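Local coordinates for protein yciO (PDB 1K7J) that is of unknown function but belongs to the SUA5 (YrdC-like) family and may bind double-stranded RNA, at residues A[30-33]-A[38-41]; A[82-87]-A[188-193]; A[5-10]-A[14-19]. All blocks are in the same frame, centred on the assembly; numbering follows the deposited sequence.

How the contacts relate
From the N terminus, contact 3 comes first: edge strand 3-6 runs into the loop after it, and helix 14-25 folds back on both, closing a loop of only a few residues. That helix leads into strand 30-34, which contact 1 joins to strand 37-43 as a tight hairpin inside the same sheet. Their centres lie about 13 Å apart, and the two contacts do not touch. Contact 2 spans about a hundred residues, bringing the start of helix 83-90 to the turn between strands 183-186 and 193-196. The three follow in series, with none nested or crossed; contacts 2 and 3, centres about 36 Å apart, lie on opposite sides of the chain's centre.

Contact 1 of 3, residues A[30-33]-A[38-41]; sequences IVYP and YALG
Y32 leans its ring over A39 and up to G41 in an antiparallel beta hairpin, strand 30-34 paired with strand 37-43. Its CG sits between the backbone N and the carbonyl carbon (chi1 64°), which swings the ring across to the partner strand. There A39 CB lies over one face, 4.1 Å above the ring plane and displaced toward the rim. The ring edge is turned to G41, and with no side chain in the way Y32 CE1 comes to 3.8 Å from G41 CA. Y32 OH ends in a hydrogen bond to S142 OG.

The opposite face of the sheet carries V31, P33, Y38 and L40. Here the Y38 ring slants back over the first strand, its CE1 3.6 Å from P33 CB. V31 splits its branches: CG1 meets Y38 CD1 at 3.9 Å, the side chains roughly perpendicular, and CG2 packs on L40 CD2 at 3.8 Å. I160 of helix 157-164 covers V31 and Y38, while G174 N and G175 O hold Y38 OH.

Between the two faces, I30/G41 and Y32/A39 are the hydrogen-bonded pairs; the straightest bond runs from I30 N to G41 O, 2.9 Å at 174° and in the carbonyl plane.

Contact 2 of 3, residues A[82-87]-A[188-193]; sequences DNVAFR and TDDTPV
D82 and D190 meet carboxylate to carboxylate, D82 OD2 lying 2.4 Å from D190 OD1. The side chains approach from opposite directions and the two planes are turned 58° against each other. The separation is unusually short and doubtful in detail; a proton held by one of the acids is one possible explanation. V84 lies against the D190 carboxylate: its CB is 3.6 Å from D190 OD1, and its CG2 branch sits 3.7 Å from D190 OD2.

One shell out, D82 is fixed by its place as the N-cap of helix 83-90. A chi1 of 61° folds the carboxylate back over its own backbone toward the helix start, and D82 OD1 accepts from A85 N at 3.0 Å in a nearly straight bond (174°). The helix N terminus would probably favour negative charge on D82. A water bridges the two segments, taking a hydrogen bond from V84 N at 3.0 Å and giving one to D190 OD2 at 3.1 Å.

D190 is presented by a turn in which D189 and D190 both take left-handed backbone conformations, closed by T191 N bonding to T188 O at 3.2 Å. T188 OG1 in turn is hydrogen-bonded to D186 OD1 and R116 NH2.

This surface contact thus brings the N-terminal end of helix 83-90 against the turn joining strand 183-186 to the antiparallel edge strand 193-196, with L187 touching both A85 and P192.

Contact 3 of 3, residues A[5-10]-A[14-19]; sequences FYIHPD and QRLINQ
F5 overlaps the first turns of helix 14-25, its ring lying beside the L16 backbone with L16 CD2 over one face. The inward rim of the ring does the touching: F5 CE2 is 3.7 Å from L16 O, and F5 CD2 is 4.2 Å from L16 CB. Farther along the helix Q19 meets the end of the same ring. Its CB sits 3.9 Å from F5 CE2, and its OE1 reaches 3.8 Å from F5 CZ; amide and ring planes stand nearly perpendicular, 81° apart. The Q19 chain runs extended beyond CG, which carries its amide out past the ring.

I7, two residues on along the chain, comes to L16 from the same side as F5. I7 and L16 lie alongside, pointing opposite ways, which brings I7 CD1 to 3.8 Å from L16 CB, and the same methyl reaches I17 CD1 at 4.1 Å, where the side chains cross at about a right angle. With chi1 -64° and the chain extended beyond CG, L16 CD1 reaches Y6 O at 3.5 Å, while its CD2 also lies over one face of the R15 guanidinium. No hydrogen bond links the two segments; the contact is van der Waals, with the L16 and Y6 carbonyl oxygens taking part. Close by, H8 N donates to Q13 OE1 in the connecting loop.

In the fold this is the opening of a beta-alpha-beta crossover from strand 3-6 through helix 14-25 to the parallel strand 30-34, with strand 170-173 lying between the two in the sheet. F5 and I7 make backbone hydrogen bonds to strand 170-173. I7 also touches I128 of helix 127-136, and I17 packs on A131 and L132, so both segments meet that helix.

Contact 1 of 3, residues A[30-33]-A[38-41]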
loop_
_atom_site.group_PDB
_atom_site.type_symbol
_atom_site.label_atom_id
_atom_site.label_comp_id
_atom_site.label_asym_id
_atom_site.label_seq_id
_atom_site.Cartn_x
_atom_site.Cartn_y
_atom_site.Cartn_z
ATOM N N ILE A 30 -0.192 -2.425 -11.015
ATOM C CA ILE A 30 0.588 -1.215 -11.221
ATOM C C ILE A 30 1.596 -0.954 -10.117
ATOM O O ILE A 30 1.506 -1.508 -9.021
ATOM C CB ILE A 30 -0.322 0.036 -11.320
ATOM C CG1 ILE A 30 -0.857 0.412 -9.932
ATOM C CG2 ILE A 30 -1.485 -0.236 -12.271
ATOM C CD1 ILE A 30 -1.624 1.724 -9.909
ATOM N N VAL A 31 2.573 -0.113 -10.436
ATOM C CA VAL A 31 3.583 0.303 -9.481
ATOM C C VAL A 31 3.316 1.793 -9.341
ATOM O O VAL A 31 3.236 2.514 -10.339
ATOM C CB VAL A 31 5.017 0.086 -10.010
ATOM C CG1 VAL A 31 6.023 0.762 -9.079
ATOM C CG2 VAL A 31 5.313 -1.406 -10.099
ATOM N N TYR A 32 3.144 2.255 -8.111
ATOM C CA TYR A 32 2.875 3.667 -7.889
ATOM C C TYR A 32 3.637 4.200 -6.686
ATOM O O TYR A 32 3.977 3.457 -5.769
ATOM C CB TYR A 32 1.373 3.907 -7.707
ATOM C CG TYR A 32 0.757 3.261 -6.486
ATOM C CD1 TYR A 32 0.481 1.894 -6.453
ATOM C CD2 TYR A 32 0.413 4.029 -5.375
ATOM C CE1 TYR A 32 -0.131 1.307 -5.336
ATOM C CE2 TYR A 32 -0.195 3.455 -4.261
ATOM C CZ TYR A 32 -0.467 2.098 -4.248
ATOM O OH TYR A 32 -1.103 1.541 -3.156
ATOM N N PRO A 33 3.908 5.508 -6.672
ATOM C CA PRO A 33 4.643 6.122 -5.568
ATOM C C PRO A 33 3.807 6.399 -4.325
ATOM O O PRO A 33 2.624 6.710 -4.425
ATOM C CB PRO A 33 5.152 7.416 -6.189
ATOM C CG PRO A 33 3.992 7.809 -7.072
ATOM C CD PRO A 33 3.627 6.495 -7.734
ATOM N N TYR A 38 8.067 3.155 -3.334
ATOM C CA TYR A 38 7.114 2.715 -4.345
ATOM C C TYR A 38 6.343 1.503 -3.835
ATOM O O TYR A 38 6.796 0.801 -2.934
ATOM C CB TYR A 38 7.848 2.390 -5.650
ATOM C CG TYR A 38 8.078 3.620 -6.501
ATOM C CD1 TYR A 38 7.082 4.086 -7.362
ATOM C CD2 TYR A 38 9.261 4.353 -6.405
ATOM C CE1 TYR A 38 7.257 5.251 -8.104
ATOM C CE2 TYR A 38 9.444 5.528 -7.143
ATOM C CZ TYR A 38 8.435 5.968 -7.990
ATOM O OH TYR A 38 8.599 7.128 -8.717
ATOM N N ALA A 39 5.170 1.268 -4.409
ATOM C CA ALA A 39 4.334 0.153 -3.992
ATOM C C ALA A 39 3.672 -0.515 -5.183
ATOM O O ALA A 39 3.593 0.063 -6.266
ATOM C CB ALA A 39 3.256 0.650 -3.021
ATOM N N LEU A 40 3.209 -1.742 -4.974
ATOM C CA LEU A 40 2.498 -2.493 -6.000
ATOM C C LEU A 40 1.022 -2.363 -5.658
ATOM O O LEU A 40 0.658 -2.329 -4.483
ATOM C CB LEU A 40 2.893 -3.973 -5.958
ATOM C CG LEU A 40 4.276 -4.366 -6.470
ATOM C CD1 LEU A 40 4.638 -5.749 -5.953
ATOM C CD2 LEU A 40 4.286 -4.336 -7.993
ATOM N N GLY A 41 0.170 -2.285 -6.673
ATOM C CA GLY A 41 -1.247 -2.165 -6.406
ATOM C C GLY A 41 -2.144 -2.791 -7.456
ATOM O O GLY A 41 -1.762 -2.940 -8.615
#

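Contact 2 of 3, residues A[82-87]-A[188-193]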
loop_
_atom_site.group_PDB
_atom_site.type_symbol
_atom_site.label_atom_id
_atom_site.label_comp_id
_atom_site.label_asym_id
_atom_site.label_seq_id
_atom_site.Cartn_x
_atom_site.Cartn_y
_atom_site.Cartn_z
ATOM N N ASP A 82 -10.978 -0.348 17.402
ATOM C CA ASP A 82 -11.518 -0.081 18.731
ATOM C C ASP A 82 -10.937 1.224 19.261
ATOM O O ASP A 82 -10.188 1.903 18.558
ATOM C CB ASP A 82 -11.237 -1.239 19.706
ATOM C CG ASP A 82 -9.755 -1.511 19.911
ATOM O OD1 ASP A 82 -8.910 -0.648 19.581
ATOM O OD2 ASP A 82 -9.438 -2.604 20.431
ATOM N N ASN A 83 -11.281 1.576 20.494
ATOM C CA ASN A 83 -10.810 2.823 21.089
ATOM C C ASN A 83 -9.298 3.018 21.062
ATOM O O ASN A 83 -8.813 4.068 20.644
ATOM C CB ASN A 83 -11.299 2.940 22.536
ATOM C CG ASN A 83 -10.910 4.260 23.175
ATOM O OD1 ASN A 83 -11.406 5.323 22.787
ATOM N ND2 ASN A 83 -10.010 4.204 24.151
ATOM N N VAL A 84 -8.558 2.012 21.517
ATOM C CA VAL A 84 -7.104 2.099 21.551
ATOM C C VAL A 84 -6.526 2.383 20.168
ATOM O O VAL A 84 -5.722 3.304 19.999
ATOM C CB VAL A 84 -6.487 0.800 22.116
ATOM C CG1 VAL A 84 -4.978 0.808 21.926
ATOM C CG2 VAL A 84 -6.819 0.673 23.600
ATOM N N ALA A 85 -6.950 1.600 19.182
ATOM C CA ALA A 85 -6.466 1.765 17.816
ATOM C C ALA A 85 -6.856 3.117 17.226
ATOM O O ALA A 85 -6.043 3.780 16.582
ATOM C CB ALA A 85 -7.000 0.644 16.936
ATOM N N PHE A 86 -8.104 3.521 17.444
ATOM C CA PHE A 86 -8.588 4.788 16.915
ATOM C C PHE A 86 -7.773 5.976 17.409
ATOM O O PHE A 86 -7.325 6.804 16.614
ATOM C CB PHE A 86 -10.052 5.005 17.290
ATOM C CG PHE A 86 -10.628 6.273 16.736
ATOM C CD1 PHE A 86 -10.858 6.407 15.369
ATOM C CD2 PHE A 86 -10.912 7.348 17.574
ATOM C CE1 PHE A 86 -11.363 7.598 14.844
ATOM C CE2 PHE A 86 -11.417 8.539 17.059
ATOM C CZ PHE A 86 -11.643 8.663 15.692
ATOM N N ARG A 87 -7.587 6.060 18.721
ATOM C CA ARG A 87 -6.839 7.164 19.307
ATOM C C ARG A 87 -5.406 7.230 18.794
ATOM O O ARG A 87 -4.884 8.313 18.521
ATOM C CB ARG A 87 -6.836 7.049 20.831
ATOM C CG ARG A 87 -8.213 7.134 21.463
ATOM C CD ARG A 87 -8.083 7.362 22.959
ATOM N NE ARG A 87 -7.394 8.621 23.231
ATOM C CZ ARG A 87 -6.832 8.936 24.394
ATOM N NH1 ARG A 87 -6.870 8.081 25.408
ATOM N NH2 ARG A 87 -6.224 10.107 24.538
ATOM N N THR A 188 -3.488 -5.086 17.111
ATOM C CA THR A 188 -4.443 -6.055 17.638
ATOM C C THR A 188 -4.184 -6.336 19.119
ATOM O O THR A 188 -3.091 -6.085 19.631
ATOM C CB THR A 188 -4.408 -7.378 16.840
ATOM O OG1 THR A 188 -3.115 -7.981 16.951
ATOM C CG2 THR A 188 -4.723 -7.117 15.366
ATOM N N ASP A 189 -5.209 -6.846 19.800
ATOM C CA ASP A 189 -5.132 -7.160 21.226
ATOM C C ASP A 189 -4.789 -5.928 22.063
ATOM O O ASP A 189 -4.307 -6.050 23.191
ATOM C CB ASP A 189 -4.096 -8.262 21.473
ATOM C CG ASP A 189 -4.463 -9.566 20.791
ATOM O OD1 ASP A 189 -5.602 -10.037 20.990
ATOM O OD2 ASP A 189 -3.614 -10.122 20.062
ATOM N N ASP A 190 -5.050 -4.747 21.504
ATOM C CA ASP A 190 -4.774 -3.472 22.166
ATOM C C ASP A 190 -3.375 -3.406 22.741
ATOM O O ASP A 190 -3.122 -2.715 23.736
ATOM C CB ASP A 190 -5.798 -3.203 23.272
ATOM C CG ASP A 190 -7.165 -2.876 22.719
ATOM O OD1 ASP A 190 -7.266 -2.670 21.491
ATOM O OD2 ASP A 190 -8.133 -2.815 23.504
ATOM N N THR A 191 -2.467 -4.122 22.094
ATOM C CA THR A 191 -1.078 -4.175 22.511
ATOM C C THR A 191 -0.212 -3.811 21.314
ATOM O O THR A 191 0.202 -4.677 20.543
ATOM C CB THR A 191 -0.720 -5.585 23.004
ATOM O OG1 THR A 191 -1.546 -5.910 24.130
ATOM C CG2 THR A 191 0.743 -5.663 23.416
ATOM N N PRO A 192 0.063 -2.513 21.133
ATOM C CA PRO A 192 0.889 -2.106 19.996
ATOM C C PRO A 192 2.255 -2.780 20.008
ATOM O O PRO A 192 2.966 -2.768 21.016
ATOM C CB PRO A 192 0.979 -0.591 20.160
ATOM C CG PRO A 192 -0.334 -0.250 20.817
ATOM C CD PRO A 192 -0.443 -1.336 21.862
ATOM N N VAL A 193 2.602 -3.387 18.882
ATOM C CA VAL A 193 3.878 -4.064 18.735
ATOM C C VAL A 193 4.528 -3.562 17.456
ATOM O O VAL A 193 3.877 -3.476 16.411
ATOM C CB VAL A 193 3.700 -5.594 18.639
ATOM C CG1 VAL A 193 5.034 -6.258 18.313
ATOM C CG2 VAL A 193 3.146 -6.136 19.950
HETATM O O HOH W 1 -7.849 -5.344 19.099
HETATM O O HOH W 2 -9.856 -0.361 22.874
#

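Contact 3 of 3, residues A[5-10]-A[14-19]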
loop_
_atom_site.group_PDB
_atom_site.type_symbol
_atom_site.label_atom_id
_atom_site.label_comp_id
_atom_site.label_asym_id
_atom_site.label_seq_id
_atom_site.Cartn_x
_atom_site.Cartn_y
_atom_site.Cartn_z
ATOM N N PHE A 5 4.032 6.082 -17.053
ATOM C CA PHE A 5 3.485 7.434 -16.957
ATOM C C PHE A 5 4.350 8.366 -16.128
ATOM O O PHE A 5 4.772 8.014 -15.031
ATOM C CB PHE A 5 2.105 7.438 -16.284
ATOM C CG PHE A 5 1.009 6.783 -17.076
ATOM C CD1 PHE A 5 1.212 6.333 -18.376
ATOM C CD2 PHE A 5 -0.250 6.624 -16.502
ATOM C CE1 PHE A 5 0.172 5.734 -19.090
ATOM C CE2 PHE A 5 -1.290 6.028 -17.204
ATOM C CZ PHE A 5 -1.078 5.582 -18.501
ATOM N N TYR A 6 4.594 9.564 -16.644
ATOM C CA TYR A 6 5.345 10.569 -15.907
ATOM C C TYR A 6 4.276 11.460 -15.300
ATOM O O TYR A 6 3.637 12.236 -16.009
ATOM C CB TYR A 6 6.219 11.394 -16.846
ATOM C CG TYR A 6 7.495 10.710 -17.257
ATOM C CD1 TYR A 6 8.607 10.701 -16.413
ATOM C CD2 TYR A 6 7.599 10.080 -18.494
ATOM C CE1 TYR A 6 9.794 10.084 -16.796
ATOM C CE2 TYR A 6 8.779 9.459 -18.886
ATOM C CZ TYR A 6 9.872 9.467 -18.035
ATOM O OH TYR A 6 11.046 8.873 -18.434
ATOM N N ILE A 7 4.063 11.340 -13.995
ATOM C CA ILE A 7 3.052 12.151 -13.330
ATOM C C ILE A 7 3.691 13.112 -12.331
ATOM O O ILE A 7 4.521 12.711 -11.514
ATOM C CB ILE A 7 2.017 11.252 -12.605
ATOM C CG1 ILE A 7 1.352 10.313 -13.619
ATOM C CG2 ILE A 7 0.970 12.111 -11.903
ATOM C CD1 ILE A 7 0.244 9.443 -13.040
ATOM N N HIS A 8 3.316 14.387 -12.414
ATOM C CA HIS A 8 3.846 15.400 -11.504
ATOM C C HIS A 8 3.477 14.969 -10.087
ATOM O O HIS A 8 2.309 14.768 -9.778
ATOM C CB HIS A 8 3.230 16.760 -11.838
ATOM C CG HIS A 8 3.612 17.270 -13.193
ATOM N ND1 HIS A 8 2.879 18.224 -13.866
ATOM C CD2 HIS A 8 4.656 16.962 -13.997
ATOM C CE1 HIS A 8 3.454 18.480 -15.027
ATOM N NE2 HIS A 8 4.534 17.728 -15.132
ATOM N N PRO A 9 4.478 14.823 -9.205
ATOM C CA PRO A 9 4.224 14.396 -7.824
ATOM C C PRO A 9 3.506 15.377 -6.908
ATOM O O PRO A 9 2.847 14.962 -5.949
ATOM C CB PRO A 9 5.617 14.047 -7.321
ATOM C CG PRO A 9 6.464 15.063 -8.010
ATOM C CD PRO A 9 5.919 15.040 -9.428
ATOM N N ASP A 10 3.641 16.669 -7.193
ATOM C CA ASP A 10 3.011 17.704 -6.380
ATOM C C ASP A 10 1.612 18.069 -6.862
ATOM O O ASP A 10 0.733 18.392 -6.062
ATOM C CB ASP A 10 3.887 18.964 -6.360
ATOM C CG ASP A 10 4.430 19.324 -7.736
ATOM O OD1 ASP A 10 3.771 19.012 -8.751
ATOM O OD2 ASP A 10 5.521 19.932 -7.804
ATOM N N GLN A 14 -4.757 14.900 -13.749
ATOM C CA GLN A 14 -5.941 14.060 -13.601
ATOM C C GLN A 14 -6.121 13.059 -14.740
ATOM O O GLN A 14 -6.585 11.939 -14.522
ATOM C CB GLN A 14 -7.191 14.931 -13.481
ATOM C CG GLN A 14 -8.389 14.195 -12.912
ATOM C CD GLN A 14 -8.142 13.705 -11.501
ATOM O OE1 GLN A 14 -7.735 14.475 -10.629
ATOM N NE2 GLN A 14 -8.394 12.422 -11.264
ATOM N N ARG A 15 -5.761 13.459 -15.954
ATOM C CA ARG A 15 -5.899 12.577 -17.108
ATOM C C ARG A 15 -5.108 11.281 -16.937
ATOM O O ARG A 15 -5.604 10.196 -17.247
ATOM C CB ARG A 15 -5.433 13.295 -18.377
ATOM C CG ARG A 15 -5.469 12.441 -19.631
ATOM C CD ARG A 15 -4.930 13.215 -20.823
ATOM N NE ARG A 15 -3.517 13.551 -20.665
ATOM C CZ ARG A 15 -2.518 12.887 -21.236
ATOM N NH1 ARG A 15 -2.771 11.842 -22.015
ATOM N NH2 ARG A 15 -1.262 13.266 -21.025
ATOM N N LEU A 16 -3.879 11.396 -16.442
ATOM C CA LEU A 16 -3.035 10.218 -16.253
ATOM C C LEU A 16 -3.474 9.412 -15.034
ATOM O O LEU A 16 -3.392 8.183 -15.033
ATOM C CB LEU A 16 -1.565 10.634 -16.140
ATOM C CG LEU A 16 -1.025 11.289 -17.420
ATOM C CD1 LEU A 16 0.438 11.661 -17.245
ATOM C CD2 LEU A 16 -1.199 10.331 -18.594
ATOM N N ILE A 17 -3.943 10.102 -13.999
ATOM C CA ILE A 17 -4.435 9.419 -12.808
ATOM C C ILE A 17 -5.640 8.576 -13.229
ATOM O O ILE A 17 -5.754 7.407 -12.859
ATOM C CB ILE A 17 -4.882 10.428 -11.722
ATOM C CG1 ILE A 17 -3.659 11.120 -11.116
ATOM C CG2 ILE A 17 -5.695 9.721 -10.640
ATOM C CD1 ILE A 17 -2.733 10.182 -10.341
ATOM N N ASN A 18 -6.533 9.170 -14.016
ATOM C CA ASN A 18 -7.719 8.452 -14.472
ATOM C C ASN A 18 -7.354 7.239 -15.321
ATOM O O ASN A 18 -7.925 6.161 -15.150
ATOM C CB ASN A 18 -8.653 9.387 -15.249
ATOM C CG ASN A 18 -9.358 10.388 -14.347
ATOM O OD1 ASN A 18 -9.346 10.251 -13.123
ATOM N ND2 ASN A 18 -9.987 11.393 -14.949
ATOM N N GLN A 19 -6.398 7.404 -16.230
ATOM C CA GLN A 19 -5.981 6.283 -17.065
ATOM C C GLN A 19 -5.387 5.167 -16.206
ATOM O O GLN A 19 -5.612 3.986 -16.465
ATOM C CB GLN A 19 -4.964 6.739 -18.113
ATOM C CG GLN A 19 -5.589 7.485 -19.277
ATOM C CD GLN A 19 -4.569 7.895 -20.320
ATOM O OE1 GLN A 19 -3.725 7.096 -20.726
ATOM N NE2 GLN A 19 -4.649 9.143 -20.771
#